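Local atomic coordinates of dehalogenase (Rhodospirillaceae, PDB entry 6A41), a protein that probably removes halide from halogenated substrates, being a dehalogenase built on the Rossmann-type fold of the short-chain reductases. Residues I10-K15 against H35-D40; E14-H19 against V81-Y86; T22-A27 against K213-G218; T31-D36 against G54-S59; Y181-D186 against G209-S214. All blocks are in the same frame, centred on the assembly; numbering follows the deposited sequence.

Contact 1 of 5, residues I10-K15 against H35-D40; sequences ITNVEK and HDPSFD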
# COMPACT_ATOMS: atom_id res chain seq x y z
N ILE A 10 26.36 -12.66 -1.97
CA ILE A 10 25.78 -11.93 -0.88
C ILE A 10 26.81 -10.82 -0.51
O ILE A 10 28.00 -11.08 -0.33
CB ILE A 10 25.59 -12.79 0.35
CG1 ILE A 10 24.74 -14.08 0.05
CG2 ILE A 10 24.93 -11.99 1.49
CD1 ILE A 10 24.71 -15.11 1.16
N THR A 11 26.39 -9.58 -0.47
CA THR A 11 27.24 -8.49 -0.08
C THR A 11 27.23 -8.25 1.43
O THR A 11 26.37 -8.67 2.17
CB THR A 11 26.85 -7.17 -0.77
OG1 THR A 11 25.51 -6.78 -0.39
CG2 THR A 11 26.85 -7.37 -2.26
N ASN A 12 28.24 -7.53 1.87
CA ASN A 12 28.40 -7.12 3.27
C ASN A 12 28.03 -8.23 4.23
O ASN A 12 27.26 -8.04 5.21
CB ASN A 12 27.63 -5.84 3.48
CG ASN A 12 27.99 -4.73 2.51
OD1 ASN A 12 29.15 -4.26 2.48
ND2 ASN A 12 27.08 -4.37 1.66
N VAL A 13 28.59 -9.41 3.99
CA VAL A 13 28.07 -10.61 4.62
C VAL A 13 28.21 -10.66 6.14
O VAL A 13 27.47 -11.43 6.82
CB VAL A 13 28.69 -11.88 4.02
CG1 VAL A 13 30.06 -12.19 4.57
CG2 VAL A 13 27.78 -13.08 4.14
N GLU A 14 29.11 -9.87 6.68
CA GLU A 14 29.24 -9.73 8.09
C GLU A 14 28.20 -8.87 8.72
O GLU A 14 28.13 -8.88 9.91
CB GLU A 14 30.68 -9.26 8.54
CG GLU A 14 31.74 -10.25 8.21
CD GLU A 14 31.51 -11.57 8.90
OE1 GLU A 14 31.40 -11.61 10.16
OE2 GLU A 14 31.43 -12.61 8.22
N LYS A 15 27.35 -8.20 7.97
CA LYS A 15 26.28 -7.38 8.53
C LYS A 15 24.95 -8.04 8.30
O LYS A 15 24.80 -8.90 7.42
CB LYS A 15 26.21 -6.05 7.79
CG LYS A 15 27.38 -5.16 8.16
CD LYS A 15 27.40 -3.96 7.26
CE LYS A 15 26.82 -2.73 7.88
NZ LYS A 15 27.44 -2.26 9.14
N HIS A 35 30.95 -11.19 -0.39
CA HIS A 35 31.72 -9.95 -0.24
C HIS A 35 31.63 -9.42 1.20
O HIS A 35 30.61 -9.58 1.87
CB HIS A 35 31.20 -8.90 -1.21
CG HIS A 35 31.48 -7.49 -0.77
ND1 HIS A 35 30.59 -6.79 -0.01
CD2 HIS A 35 32.56 -6.67 -0.97
CE1 HIS A 35 31.12 -5.60 0.30
NE2 HIS A 35 32.31 -5.50 -0.27
N ASP A 36 32.71 -8.81 1.67
CA ASP A 36 32.66 -8.02 2.86
C ASP A 36 33.86 -7.04 2.83
O ASP A 36 34.94 -7.43 2.43
CB ASP A 36 32.65 -8.89 4.16
CG ASP A 36 32.32 -8.08 5.42
OD1 ASP A 36 31.06 -7.86 5.65
OD2 ASP A 36 33.31 -7.62 6.14
N PRO A 37 33.68 -5.82 3.37
CA PRO A 37 34.86 -4.96 3.49
C PRO A 37 35.98 -5.54 4.26
O PRO A 37 37.09 -5.11 4.09
CB PRO A 37 34.35 -3.75 4.29
CG PRO A 37 32.94 -3.75 3.99
CD PRO A 37 32.48 -5.16 3.89
N SER A 38 35.75 -6.48 5.13
CA SER A 38 36.84 -7.10 5.88
C SER A 38 37.60 -8.16 5.13
O SER A 38 38.66 -8.51 5.53
CB SER A 38 36.34 -7.70 7.16
OG SER A 38 35.58 -8.87 7.02
N PHE A 39 37.05 -8.65 4.02
CA PHE A 39 37.62 -9.73 3.27
C PHE A 39 38.91 -9.40 2.43
O PHE A 39 39.42 -10.30 1.77
CB PHE A 39 36.57 -10.43 2.39
CG PHE A 39 35.51 -11.18 3.14
CD1 PHE A 39 35.55 -11.36 4.52
CD2 PHE A 39 34.45 -11.72 2.49
CE1 PHE A 39 34.62 -12.07 5.19
CE2 PHE A 39 33.48 -12.40 3.19
CZ PHE A 39 33.59 -12.62 4.51
N ASP A 40 39.42 -8.18 2.46
CA ASP A 40 40.84 -7.97 2.04
C ASP A 40 41.80 -8.64 3.02
O ASP A 40 42.97 -8.82 2.68
CB ASP A 40 41.19 -6.50 1.76
CG ASP A 40 40.91 -5.58 2.90
OD1 ASP A 40 40.37 -6.00 3.98
OD2 ASP A 40 41.18 -4.36 2.64

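Contact 2 of 5, residues E14-H19 against V81-Y86; sequences EKFAGH and VNNDAY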
# COMPACT_ATOMS: atom_id res chain seq x y z
N GLU A 14 29.11 -9.87 6.68
CA GLU A 14 29.24 -9.73 8.09
C GLU A 14 28.20 -8.87 8.72
O GLU A 14 28.13 -8.88 9.91
CB GLU A 14 30.68 -9.26 8.54
CG GLU A 14 31.74 -10.25 8.21
CD GLU A 14 31.51 -11.57 8.90
OE1 GLU A 14 31.40 -11.61 10.16
OE2 GLU A 14 31.43 -12.61 8.22
N LYS A 15 27.35 -8.20 7.97
CA LYS A 15 26.28 -7.38 8.53
C LYS A 15 24.95 -8.04 8.30
O LYS A 15 24.80 -8.90 7.42
CB LYS A 15 26.21 -6.05 7.79
CG LYS A 15 27.38 -5.16 8.16
CD LYS A 15 27.40 -3.96 7.26
CE LYS A 15 26.82 -2.73 7.88
NZ LYS A 15 27.44 -2.26 9.14
N PHE A 16 24.00 -7.56 9.06
CA PHE A 16 22.53 -7.70 8.79
C PHE A 16 22.16 -9.16 8.44
O PHE A 16 22.30 -10.02 9.29
CB PHE A 16 22.18 -6.69 7.64
CG PHE A 16 20.70 -6.33 7.50
CD1 PHE A 16 19.74 -6.62 8.51
CD2 PHE A 16 20.29 -5.64 6.40
CE1 PHE A 16 18.42 -6.29 8.35
CE2 PHE A 16 18.99 -5.23 6.27
CZ PHE A 16 18.06 -5.53 7.22
N ALA A 17 21.72 -9.46 7.22
CA ALA A 17 21.17 -10.77 6.92
C ALA A 17 22.22 -11.74 6.35
O ALA A 17 21.90 -12.86 5.90
CB ALA A 17 20.06 -10.65 5.93
N GLY A 18 23.49 -11.34 6.35
CA GLY A 18 24.53 -12.17 5.66
C GLY A 18 24.69 -13.62 6.15
O GLY A 18 24.80 -14.58 5.34
N HIS A 19 24.82 -13.78 7.45
CA HIS A 19 25.02 -15.08 7.99
C HIS A 19 23.82 -15.98 7.84
O HIS A 19 23.98 -17.15 7.49
CB HIS A 19 25.45 -15.00 9.46
CG HIS A 19 26.87 -14.55 9.60
ND1 HIS A 19 27.61 -14.83 10.73
CD2 HIS A 19 27.72 -14.00 8.70
CE1 HIS A 19 28.84 -14.34 10.54
NE2 HIS A 19 28.92 -13.83 9.33
N VAL A 81 22.29 -10.78 -3.71
CA VAL A 81 21.61 -10.37 -2.51
C VAL A 81 22.27 -9.10 -2.01
O VAL A 81 23.47 -9.15 -1.53
CB VAL A 81 21.68 -11.48 -1.44
CG1 VAL A 81 21.08 -11.01 -0.15
CG2 VAL A 81 21.01 -12.75 -1.91
N ASN A 82 21.62 -7.97 -2.21
CA ASN A 82 22.20 -6.69 -1.82
C ASN A 82 21.84 -6.52 -0.32
O ASN A 82 20.76 -6.11 -0.02
CB ASN A 82 21.60 -5.56 -2.59
CG ASN A 82 22.23 -5.31 -3.97
OD1 ASN A 82 21.49 -5.13 -4.94
ND2 ASN A 82 23.47 -5.10 -4.00
N ASN A 83 22.76 -6.86 0.57
CA ASN A 83 22.62 -6.86 1.99
C ASN A 83 23.30 -5.59 2.53
O ASN A 83 24.48 -5.50 2.68
CB ASN A 83 23.22 -8.14 2.52
CG ASN A 83 23.26 -8.20 4.02
OD1 ASN A 83 22.21 -8.12 4.70
ND2 ASN A 83 24.44 -8.38 4.56
N ASP A 84 22.50 -4.55 2.68
CA ASP A 84 22.95 -3.19 2.94
C ASP A 84 22.39 -2.72 4.28
O ASP A 84 21.21 -2.93 4.58
CB ASP A 84 22.51 -2.26 1.78
CG ASP A 84 22.90 -2.86 0.44
OD1 ASP A 84 24.10 -2.92 0.15
OD2 ASP A 84 21.98 -3.34 -0.28
N ALA A 85 23.28 -2.13 5.09
CA ALA A 85 22.94 -1.67 6.43
C ALA A 85 23.83 -0.53 6.90
O ALA A 85 25.02 -0.67 6.86
CB ALA A 85 23.00 -2.77 7.41
N TYR A 86 23.17 0.59 7.23
CA TYR A 86 23.74 1.77 7.89
C TYR A 86 23.00 1.95 9.24
O TYR A 86 21.81 1.58 9.32
CB TYR A 86 23.54 3.02 6.96
CG TYR A 86 24.14 4.31 7.47
CD1 TYR A 86 25.49 4.63 7.29
CD2 TYR A 86 23.38 5.18 8.24
CE1 TYR A 86 26.07 5.80 7.83
CE2 TYR A 86 23.90 6.38 8.75
CZ TYR A 86 25.23 6.69 8.52
OH TYR A 86 25.68 7.84 9.07

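Contact 3 of 5, residues T22-A27 against K213-G218; sequences TRIALA and KSDELG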
# COMPACT_ATOMS: atom_id res chain seq x y z
N THR A 22 23.63 -16.95 4.24
CA THR A 22 24.67 -17.91 3.85
C THR A 22 24.29 -19.33 4.27
O THR A 22 24.34 -20.31 3.50
CB THR A 22 25.99 -17.57 4.55
OG1 THR A 22 26.47 -16.33 4.08
CG2 THR A 22 27.05 -18.63 4.29
N ARG A 23 23.90 -19.38 5.54
CA ARG A 23 23.55 -20.64 6.22
C ARG A 23 22.41 -21.41 5.53
O ARG A 23 22.52 -22.65 5.23
CB ARG A 23 23.16 -20.38 7.69
CG ARG A 23 22.96 -21.63 8.49
CD ARG A 23 22.50 -21.42 9.96
NE ARG A 23 23.47 -20.60 10.61
CZ ARG A 23 23.40 -19.33 10.98
NH1 ARG A 23 22.35 -18.60 10.88
NH2 ARG A 23 24.51 -18.79 11.52
N ILE A 24 21.33 -20.71 5.27
CA ILE A 24 20.20 -21.34 4.57
C ILE A 24 20.53 -21.65 3.11
O ILE A 24 20.18 -22.75 2.65
CB ILE A 24 18.92 -20.50 4.72
CG1 ILE A 24 18.48 -20.33 6.20
CG2 ILE A 24 17.76 -21.17 4.00
CD1 ILE A 24 18.28 -21.65 6.95
N ALA A 25 21.19 -20.73 2.39
CA ALA A 25 21.48 -20.96 0.98
C ALA A 25 22.32 -22.26 0.85
O ALA A 25 22.10 -23.10 0.00
CB ALA A 25 22.24 -19.78 0.45
N LEU A 26 23.30 -22.44 1.76
CA LEU A 26 24.18 -23.62 1.71
C LEU A 26 23.38 -24.89 2.00
O LEU A 26 23.54 -25.89 1.37
CB LEU A 26 25.37 -23.43 2.66
CG LEU A 26 26.47 -22.48 2.33
CD1 LEU A 26 27.44 -22.48 3.49
CD2 LEU A 26 27.20 -22.90 1.08
N ALA A 27 22.45 -24.80 2.95
CA ALA A 27 21.60 -25.94 3.35
C ALA A 27 20.68 -26.27 2.22
O ALA A 27 20.26 -27.39 2.06
CB ALA A 27 20.76 -25.56 4.60
N LYS A 213 14.12 -14.83 13.69
CA LYS A 213 15.39 -15.50 13.58
C LYS A 213 16.13 -15.15 12.32
O LYS A 213 15.52 -14.96 11.23
CB LYS A 213 15.18 -17.03 13.64
CG LYS A 213 14.66 -17.37 15.03
CD LYS A 213 14.66 -18.85 15.27
CE LYS A 213 13.95 -19.63 14.17
NZ LYS A 213 13.22 -20.81 14.81
N SER A 214 17.47 -15.12 12.43
CA SER A 214 18.25 -14.75 11.26
C SER A 214 18.01 -15.86 10.17
O SER A 214 17.98 -15.50 8.99
CB SER A 214 19.77 -14.62 11.54
OG SER A 214 20.17 -15.91 11.92
N ASP A 215 17.80 -17.13 10.56
CA ASP A 215 17.38 -18.19 9.65
C ASP A 215 16.05 -18.05 8.91
O ASP A 215 15.91 -18.64 7.80
CB ASP A 215 17.45 -19.52 10.32
CG ASP A 215 18.95 -19.95 10.48
OD1 ASP A 215 19.92 -19.27 9.99
OD2 ASP A 215 19.13 -20.97 11.11
N GLU A 216 15.12 -17.30 9.52
CA GLU A 216 13.83 -16.97 8.91
C GLU A 216 14.02 -15.92 7.83
O GLU A 216 13.48 -16.07 6.70
CB GLU A 216 12.77 -16.47 9.93
CG GLU A 216 12.24 -17.58 10.78
CD GLU A 216 11.52 -17.15 12.11
OE1 GLU A 216 11.84 -16.14 12.72
OE2 GLU A 216 10.62 -17.93 12.49
N LEU A 217 14.75 -14.88 8.20
CA LEU A 217 15.13 -13.85 7.14
C LEU A 217 15.91 -14.52 6.03
O LEU A 217 15.63 -14.27 4.84
CB LEU A 217 15.87 -12.73 7.78
CG LEU A 217 16.26 -11.54 6.89
CD1 LEU A 217 15.13 -11.01 6.12
CD2 LEU A 217 16.81 -10.42 7.73
N GLY A 218 16.89 -15.36 6.42
CA GLY A 218 17.67 -16.08 5.38
C GLY A 218 16.79 -16.98 4.44
O GLY A 218 16.98 -16.99 3.19
O HOH W 1 23.09 -16.09 12.15

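Contact 4 of 5, residues T31-D36 against G54-S59; sequences TVLAHD and GAHALS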
# COMPACT_ATOMS: atom_id res chain seq x y z
N THR A 31 25.73 -22.49 -4.26
CA THR A 31 27.14 -22.04 -4.22
C THR A 31 27.10 -20.55 -3.78
O THR A 31 26.61 -19.70 -4.51
CB THR A 31 27.75 -22.15 -5.62
OG1 THR A 31 27.62 -23.49 -6.04
CG2 THR A 31 29.23 -21.68 -5.71
N VAL A 32 27.69 -20.25 -2.66
CA VAL A 32 27.65 -18.95 -2.11
C VAL A 32 29.02 -18.28 -2.28
O VAL A 32 30.06 -18.84 -1.90
CB VAL A 32 27.27 -19.01 -0.61
CG1 VAL A 32 27.38 -17.63 0.01
CG2 VAL A 32 25.86 -19.61 -0.46
N LEU A 33 28.99 -17.08 -2.84
CA LEU A 33 30.07 -16.16 -2.94
C LEU A 33 29.77 -14.95 -2.05
O LEU A 33 28.65 -14.42 -2.09
CB LEU A 33 30.17 -15.63 -4.35
CG LEU A 33 30.28 -16.66 -5.45
CD1 LEU A 33 30.44 -15.99 -6.77
CD2 LEU A 33 31.35 -17.73 -5.12
N ALA A 34 30.71 -14.53 -1.26
CA ALA A 34 30.45 -13.51 -0.26
C ALA A 34 31.46 -12.41 -0.40
O ALA A 34 32.66 -12.68 -0.41
CB ALA A 34 30.51 -14.08 1.16
N HIS A 35 30.95 -11.19 -0.39
CA HIS A 35 31.72 -9.95 -0.24
C HIS A 35 31.63 -9.42 1.20
O HIS A 35 30.61 -9.58 1.87
CB HIS A 35 31.20 -8.90 -1.21
CG HIS A 35 31.48 -7.49 -0.77
ND1 HIS A 35 30.59 -6.79 -0.01
CD2 HIS A 35 32.56 -6.67 -0.97
CE1 HIS A 35 31.12 -5.60 0.30
NE2 HIS A 35 32.31 -5.50 -0.27
N ASP A 36 32.71 -8.81 1.67
CA ASP A 36 32.66 -8.02 2.86
C ASP A 36 33.86 -7.04 2.83
O ASP A 36 34.94 -7.43 2.43
CB ASP A 36 32.65 -8.89 4.16
CG ASP A 36 32.32 -8.08 5.42
OD1 ASP A 36 31.06 -7.86 5.65
OD2 ASP A 36 33.31 -7.62 6.14
N GLY A 54 31.94 -24.40 2.28
CA GLY A 54 31.36 -24.39 0.97
C GLY A 54 31.13 -22.98 0.52
O GLY A 54 30.97 -22.82 -0.62
N ALA A 55 31.01 -21.96 1.39
CA ALA A 55 30.91 -20.55 0.98
C ALA A 55 32.32 -20.03 0.63
O ALA A 55 33.25 -20.42 1.28
CB ALA A 55 30.34 -19.68 2.06
N HIS A 56 32.43 -19.17 -0.37
CA HIS A 56 33.73 -18.58 -0.81
C HIS A 56 33.77 -17.07 -0.43
O HIS A 56 32.96 -16.23 -0.95
CB HIS A 56 33.88 -18.72 -2.30
CG HIS A 56 35.17 -18.13 -2.83
ND1 HIS A 56 36.39 -18.76 -2.72
CD2 HIS A 56 35.41 -16.98 -3.51
CE1 HIS A 56 37.35 -17.97 -3.22
NE2 HIS A 56 36.77 -16.91 -3.77
N ALA A 57 34.75 -16.68 0.34
CA ALA A 57 34.97 -15.27 0.68
C ALA A 57 35.82 -14.62 -0.44
O ALA A 57 36.96 -15.08 -0.71
CB ALA A 57 35.64 -15.18 2.04
N LEU A 58 35.31 -13.58 -1.09
CA LEU A 58 36.03 -12.93 -2.18
C LEU A 58 37.03 -11.94 -1.61
O LEU A 58 36.73 -11.18 -0.63
CB LEU A 58 35.02 -12.14 -3.02
CG LEU A 58 34.06 -13.09 -3.74
CD1 LEU A 58 32.81 -12.28 -4.16
CD2 LEU A 58 34.70 -13.60 -5.00
N SER A 59 38.23 -11.94 -2.16
CA SER A 59 39.30 -11.15 -1.56
C SER A 59 39.27 -9.69 -2.10
O SER A 59 39.87 -8.81 -1.51
CB SER A 59 40.66 -11.84 -1.79
OG SER A 59 40.81 -11.97 -3.17
O HOH W 2 31.23 -21.13 -2.95
O HOH W 3 34.85 -9.17 -0.57

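Contact 5 of 5, residues Y181-D186 against G209-S214; sequences YVENPD and GRLGKS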
# COMPACT_ATOMS: atom_id res chain seq x y z
N TYR A 181 12.71 -6.29 13.39
CA TYR A 181 12.69 -7.11 14.57
C TYR A 181 13.28 -8.49 14.35
O TYR A 181 12.75 -9.43 14.97
CB TYR A 181 11.23 -7.20 15.13
CG TYR A 181 10.76 -5.84 15.53
CD1 TYR A 181 11.28 -5.28 16.64
CD2 TYR A 181 9.81 -5.14 14.83
CE1 TYR A 181 10.94 -4.03 17.06
CE2 TYR A 181 9.44 -3.87 15.19
CZ TYR A 181 9.99 -3.30 16.35
OH TYR A 181 9.70 -1.99 16.77
N VAL A 182 14.30 -8.63 13.48
CA VAL A 182 14.99 -9.88 13.24
C VAL A 182 16.34 -9.79 13.93
O VAL A 182 17.08 -8.81 13.71
CB VAL A 182 15.22 -10.18 11.78
CG1 VAL A 182 16.04 -11.49 11.64
CG2 VAL A 182 13.92 -10.26 11.03
N GLU A 183 16.63 -10.78 14.79
CA GLU A 183 17.95 -10.88 15.46
C GLU A 183 19.01 -10.72 14.39
O GLU A 183 19.07 -11.50 13.45
CB GLU A 183 18.14 -12.21 16.15
CG GLU A 183 17.11 -12.38 17.24
CD GLU A 183 17.12 -13.79 17.88
OE1 GLU A 183 17.93 -14.64 17.46
OE2 GLU A 183 16.30 -14.01 18.79
N ASN A 184 19.86 -9.70 14.57
CA ASN A 184 20.91 -9.43 13.65
C ASN A 184 21.86 -8.48 14.21
O ASN A 184 21.48 -7.67 15.05
CB ASN A 184 20.36 -9.00 12.28
CG ASN A 184 19.96 -7.57 12.17
OD1 ASN A 184 20.84 -6.71 12.02
ND2 ASN A 184 18.62 -7.30 12.03
N PRO A 185 23.06 -8.46 13.65
CA PRO A 185 24.05 -7.63 14.33
C PRO A 185 23.91 -6.14 14.22
O PRO A 185 24.49 -5.43 15.05
CB PRO A 185 25.37 -8.14 13.76
CG PRO A 185 25.03 -8.67 12.43
CD PRO A 185 23.71 -9.32 12.61
N ASP A 186 23.20 -5.64 13.21
CA ASP A 186 23.05 -4.21 12.93
C ASP A 186 21.95 -3.51 13.74
O ASP A 186 22.17 -2.45 14.34
CB ASP A 186 22.91 -3.97 11.42
CG ASP A 186 24.22 -4.18 10.77
OD1 ASP A 186 24.64 -5.38 10.55
OD2 ASP A 186 24.95 -3.18 10.63
N GLY A 209 4.64 -11.70 18.72
CA GLY A 209 5.05 -11.63 20.14
C GLY A 209 6.48 -12.09 20.38
O GLY A 209 6.81 -12.43 21.52
N ARG A 210 7.36 -12.00 19.38
CA ARG A 210 8.73 -12.45 19.49
C ARG A 210 9.57 -11.79 18.40
O ARG A 210 9.00 -11.32 17.43
CB ARG A 210 8.83 -14.00 19.37
CG ARG A 210 8.52 -14.45 17.91
CD ARG A 210 8.82 -15.89 17.68
NE ARG A 210 8.43 -16.35 16.35
CZ ARG A 210 9.18 -16.40 15.28
NH1 ARG A 210 10.49 -15.98 15.22
NH2 ARG A 210 8.59 -16.89 14.22
N LEU A 211 10.90 -11.78 18.53
CA LEU A 211 11.80 -11.42 17.43
C LEU A 211 12.00 -12.54 16.48
O LEU A 211 11.81 -13.72 16.81
CB LEU A 211 13.16 -10.95 17.92
CG LEU A 211 13.24 -9.79 18.82
CD1 LEU A 211 14.68 -9.25 18.92
CD2 LEU A 211 12.38 -8.63 18.50
N GLY A 212 12.34 -12.20 15.24
CA GLY A 212 12.55 -13.15 14.23
C GLY A 212 13.96 -13.66 14.26
O GLY A 212 14.87 -13.10 14.90
N LYS A 213 14.12 -14.83 13.69
CA LYS A 213 15.39 -15.50 13.58
C LYS A 213 16.13 -15.15 12.32
O LYS A 213 15.52 -14.96 11.23
CB LYS A 213 15.18 -17.03 13.64
CG LYS A 213 14.66 -17.37 15.03
CD LYS A 213 14.66 -18.85 15.27
CE LYS A 213 13.95 -19.63 14.17
NZ LYS A 213 13.22 -20.81 14.81
N SER A 214 17.47 -15.12 12.43
CA SER A 214 18.25 -14.75 11.26
C SER A 214 18.01 -15.86 10.17
O SER A 214 17.98 -15.50 8.99
CB SER A 214 19.77 -14.62 11.54
OG SER A 214 20.17 -15.91 11.92
O HOH W 4 18.76 -15.58 14.87

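Contact 1 of 5, residues I10-K15 against H35-D40
The loop after the first strand of the Rossmann-type sheet, the place of the glycine-rich nucleotide loop in short-chain reductases, meets the loop after the second strand through Asn12 and Val13 on His35 and Asp36. The backbone of His35 is held through both its N and its O: the N donates to Ile10 O at 3.0 Å, and the O accepts from Val13 N at 2.9 Å. The first torsion of His35 sets CG anti to its own backbone N (chi1 156°), 4.2 Å from the backbone N of Asn12. ND1 accepts that N-H in a nearly straight bond of 3.1 Å, tilted 16° from the ring plane, and NE2 makes a weak bond to Val61 O. The Asn12 side chain runs alongside the ring, its amide turned 82° from it and OD1 3.2 Å from His35 CE1; ND2 binds Asn83 O. Asp36 shares out its two oxygens. OD1 takes Glu14 N at 3.0 Å from above the carboxylate plane, whereas OD2 receives Ser38 OG and Ser38 N from opposite faces, the latter closing an Asx turn. The Glu14 carboxylate itself pairs with His19. Val13 CG1 touches Phe39 CZ at 3.6 Å, and Asp36 CB lies over the centre of the Phe39 ring. Such joining of the loops after neighbouring parallel strands is characteristic of the carboxyl-end rim of a Rossmann-type sheet.

Contact 2 of 5, residues E14-H19 against V81-Y86
The amide of Asn83 and the ring of Phe16 cross at a slant, their planes 26° apart, with Asn83 OD1 only 3.3 Å from Phe16 CB; Ala85 CB and Asp84 O approach the same ring obliquely. Lys15 O lies close to the amide plane of Asn83, 2.9 Å from ND2 in a nearly straight bond, although the donor stands well above the carbonyl plane of Lys15. The other branch, OD1, accepts from Ala17 N at 2.9 Å. Asn83 CG is anti to its backbone N (chi1 174°), which carries CG toward the loop. Asn83 lies in the carboxyl-end region of strand 79-83 within the sequence NNDA, which probably occupies the place of the NNAG motif of short-chain reductases, and its amide grips Lys15 O and Ala17 N within the type II' turn from Lys15 to Gly18 that leads into helix 18-27, with Ala17 at the N-cap. Lys15 O also takes Gly18 N, at 3.0 Å. A leucine in place of Asn83 would probably leave Ala17 N without its acceptor and take one of the two bonds from Lys15 O, freeing the turn to shift. Ala85 CB touches Lys15 CE at 3.8 Å and Phe16 CB at 4.0 Å, while Lys15 NZ goes on to a salt bridge with Asp186.

Contact 3 of 5, residues T22-A27 against K213-G218
Arg23 reaches from helix 18-27 over to Asp215 on helix 214-225, and its side chain bends around one carboxylate oxygen. The two helices pack side by side on the same Rossmann-type sheet, the axes of their facing segments 8.6 Å apart and crossing at -58°. Arg23 CB starts 4.1 Å from Asp215 OD1. CG, anti to the backbone N (chi1 -173°), stays at a like distance, and CD comes within 3.4 Å of Asp215 OD1 with OD2 little farther away. The chain bends at chi3, where NE turns off, and NH1 meets Asp215 OD1 at 2.7 Å in a salt bridge. The oxygen lies almost in the guanidinium plane, at its edge, and is approached on its syn side; the guanidinium and carboxylate planes stand 53° apart. Deeper between the helices, Ile24 lays CG1 against Asp215 O at 3.5 Å, with CD1 near the carboxylate carbon of the same residue and CB against the carbonyl carbon of Gly218. The glycine suits the close approach, since a CB there would come within 3.4 Å of Ile24 CG1. An alanine in place of Arg23 would probably leave the Asp215 carboxylate without its countercharge in this contact and the water beside Ser214 without its arginine donor. A second link runs through this water: it accepts from Arg23 NH1 at 2.9 Å and lies hydrogen-bonded 2.9 Å from Ser214 OG.

Contact 4 of 5, residues T31-D36 against G54-S59
Leu33 drapes CD2 over His56 CB at 3.9 Å, the two side chains crossing obliquely on one face of the sheet. Leu58 joins them there, its CD2 at the edge of the His56 ring, in plane, and its CD1 4.3 Å from Leu33 CB. Ala34 and Ala57 point to the other face, where Tyr48 of helix 42-51 and Phe39 lie. Between the two faces the backbones run parallel, stitched by three bonds: His56 N to Val32 O at 2.8 Å, Ala34 N to His56 O at 2.8 Å and Leu58 N to Ala34 O at 2.9 Å. His56 thus bonds through both its N and its O, the pattern of a residue bridging a parallel pair. Val32 CB meets Ala55 CB at 4.1 Å. Water takes over where the direct bonding ends: one molecule donates to both Val32 O and Gly54 O, and a second accepts from Asp36 N and lies 2.8 Å from Leu58 O. With CG anti to the carbonyl carbon (chi1 -67°), Leu58 brings CG to 3.6 Å from Ala34 O. Strand 31-34, helix 42-51 and the short outer strand 56-57 together form a beta-alpha-beta crossover, the repeating unit of the Rossmann-type fold.

Contact 5 of 5, residues Y181-D186 against G209-S214
The loop after strand 172-179, which in the halohydrin dehalogenases of this superfamily helps to line the halide pocket and may do so here, is bound to the loop leading into helix 214-225 by a single backbone bridge, Val182 with Gly212. Gly212 supplies both groups: its N donates to Tyr181 O at 2.8 Å, in the carbonyl plane, and its O accepts from Glu183 N at 2.9 Å, the donor standing 37° above the carbonyl plane. A side chain on Gly212 would be tight, since a CB would come 3.4 Å from Val182 CG2. Val182 CG1, anti to the backbone N (chi1 177°), rests 3.5 Å from Lys213 O at the start of the helix. Leu211 CD2 lies 3.8 Å from Tyr181 CB, oblique to the tyrosine ring. Glu183 stretches past the bridge with CG 3.3 Å from Gly212 O, and its OE1 takes a hydrogen from a water, 2.9 Å away, that accepts in turn from Ser214 N at 2.8 Å. Farther along the loop, Asn184 OD1 accepts from Asp186 N in an Asx turn. Leu193 of helix 190-193 packs on both Glu183 and Leu211; from helix 196-204, Met199 lies against Leu211 and Met202 against Tyr181, and Phe231 of the second subunit packs on Tyr181 and Val182.

In the fold
Contacts 4, 1 and 2 follow one another across the sheet: contact 4 pairs strands 31-34 and 56-57, contact 1 joins the loops after strands 7-10 and 31-34, and contact 2 ties the first of these loops to strand 79-83. The centres of contacts 1 and 2 lie about 8 Å apart, linked by Thr11 OG1 to Asn83 N at 2.9 Å. Contact 5 reaches that first loop, where Asp186 OD1 meets Phe16 N at 2.7 Å, so 181-186 sits beside the counterpart of the nucleotide loop of reductases. Contact 3 packs helix 18-27 on helix 214-225 and meets contact 2 where Ala17 CB touches Leu217 CD2. Contacts 4 and 5 do not touch, their centres about 24 Å apart.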